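Local coordinates for peptide ABC transporter, peptide-binding protein (Thermus thermophilus, PDB 2D5W) that binds oligopeptides such as a pentapeptide and probably hands them to an ABC transporter for uptake across the membrane, at residues 257-262 and 277-282. Numbering follows the deposited sequence.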
# COMPACT_ATOMS: atom_id res chain seq x y z
N SER A 257 -20.17 -11.00 5.11
CA SER A 257 -20.46 -12.07 4.17
C SER A 257 -19.19 -12.90 3.94
O SER A 257 -19.26 -14.11 3.78
CB SER A 257 -20.98 -11.50 2.85
OG SER A 257 -22.22 -10.83 3.06
N LEU A 258 -18.03 -12.24 3.92
CA LEU A 258 -16.78 -12.97 3.74
C LEU A 258 -16.55 -13.85 4.96
O LEU A 258 -16.14 -15.00 4.84
CB LEU A 258 -15.61 -12.01 3.54
CG LEU A 258 -14.23 -12.66 3.41
CD1 LEU A 258 -14.20 -13.65 2.26
CD2 LEU A 258 -13.19 -11.57 3.21
N LEU A 259 -16.83 -13.31 6.15
CA LEU A 259 -16.67 -14.08 7.38
C LEU A 259 -17.52 -15.35 7.32
O LEU A 259 -17.05 -16.44 7.67
CB LEU A 259 -17.09 -13.23 8.59
CG LEU A 259 -17.10 -13.94 9.95
CD1 LEU A 259 -15.70 -14.44 10.27
CD2 LEU A 259 -17.58 -12.98 11.02
N VAL A 260 -18.76 -15.22 6.88
CA VAL A 260 -19.65 -16.37 6.77
C VAL A 260 -19.06 -17.41 5.81
O VAL A 260 -19.05 -18.60 6.10
CB VAL A 260 -21.06 -15.94 6.28
CG1 VAL A 260 -21.91 -17.17 5.98
CG2 VAL A 260 -21.74 -15.09 7.35
N ALA A 261 -18.54 -16.95 4.67
CA ALA A 261 -17.95 -17.87 3.70
C ALA A 261 -16.73 -18.57 4.30
O ALA A 261 -16.54 -19.78 4.12
CB ALA A 261 -17.56 -17.11 2.44
N VAL A 262 -15.91 -17.83 5.03
CA VAL A 262 -14.72 -18.41 5.65
C VAL A 262 -15.11 -19.47 6.68
O VAL A 262 -14.51 -20.54 6.74
CB VAL A 262 -13.84 -17.32 6.30
CG1 VAL A 262 -12.74 -17.95 7.14
CG2 VAL A 262 -13.22 -16.44 5.21
N PHE A 277 -9.92 -7.29 12.45
CA PHE A 277 -9.50 -7.83 13.75
C PHE A 277 -10.62 -8.42 14.60
O PHE A 277 -10.51 -9.53 15.11
CB PHE A 277 -8.77 -6.73 14.52
CG PHE A 277 -8.00 -7.22 15.72
CD1 PHE A 277 -6.68 -7.64 15.59
CD2 PHE A 277 -8.59 -7.24 16.98
CE1 PHE A 277 -5.96 -8.07 16.70
CE2 PHE A 277 -7.88 -7.67 18.09
CZ PHE A 277 -6.56 -8.08 17.95
N ASP A 278 -11.70 -7.65 14.75
CA ASP A 278 -12.84 -8.08 15.54
C ASP A 278 -13.46 -9.36 15.00
O ASP A 278 -13.91 -10.22 15.76
CB ASP A 278 -13.90 -6.97 15.57
CG ASP A 278 -14.29 -6.49 14.18
OD1 ASP A 278 -15.50 -6.53 13.86
OD2 ASP A 278 -13.40 -6.08 13.41
N GLN A 279 -13.49 -9.51 13.68
CA GLN A 279 -14.07 -10.70 13.09
C GLN A 279 -13.22 -11.93 13.36
O GLN A 279 -13.74 -13.03 13.58
CB GLN A 279 -14.25 -10.51 11.58
CG GLN A 279 -15.17 -9.36 11.22
CD GLN A 279 -15.33 -9.21 9.73
OE1 GLN A 279 -14.35 -9.03 9.00
NE2 GLN A 279 -16.56 -9.30 9.26
N GLY A 280 -11.90 -11.74 13.37
CA GLY A 280 -10.99 -12.84 13.61
C GLY A 280 -11.15 -13.45 14.99
O GLY A 280 -10.79 -14.60 15.21
N ARG A 281 -11.68 -12.68 15.94
CA ARG A 281 -11.87 -13.19 17.29
C ARG A 281 -13.34 -13.33 17.66
O ARG A 281 -13.68 -13.51 18.83
CB ARG A 281 -11.13 -12.29 18.30
CG ARG A 281 -11.54 -10.83 18.31
CD ARG A 281 -10.40 -9.95 18.84
NE ARG A 281 -10.05 -10.24 20.23
CZ ARG A 281 -10.68 -9.74 21.29
NH1 ARG A 281 -10.29 -10.06 22.52
NH2 ARG A 281 -11.70 -8.90 21.13
N SER A 282 -14.22 -13.25 16.66
CA SER A 282 -15.65 -13.39 16.91
C SER A 282 -15.97 -14.84 17.24
O SER A 282 -15.36 -15.76 16.69
CB SER A 282 -16.46 -12.94 15.68
OG SER A 282 -16.29 -13.83 14.58
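Leu259 reaches out of helix 255-264 and sets its two methyls against Gln279 and Ser282. Its CA-CB bond points toward 277-282, and with CG anti to the backbone N (chi1 175°) the branch carries CD1 and CD2 on to the atoms of those two residues. CD2 meets Ser282 OG at 3.9 Å and also rests near Gln279 CB. CD1 stands 4.1 Å from the backbone O of Gln279. Gln279 comes the other way: its extended chain runs obliquely past the leucine, bringing NE2 to 4.0 Å from Leu259 CB. All four approaches are van der Waals contacts; Ser282 OG and Gln279 O bond to each other. The amide OE1 of Gln279 accepts from the backbone N of Thr276, which ties down the far end of the glutamine. Ser282 OG donates to Gln279 O over 2.9 Å, approaching 17° from the carbonyl plane with a C=O...O angle of 133°; the same oxygen also accepts from Ser282 N at 3.1 Å. Replacing Ser282 with an alanine would probably cost Gln279 O one of these two donors and open a small gap beside Leu259 CD2. Gln284 and Leu285 also touch Leu259. Ser282 is the N-cap residue of helix 283-286. Helix 255-264 thus packs through Leu259 against the turn between helices 277-280 and 283-286, in a solute-binding protein of family 5, consistent with the type 2 periplasmic-binding-protein fold.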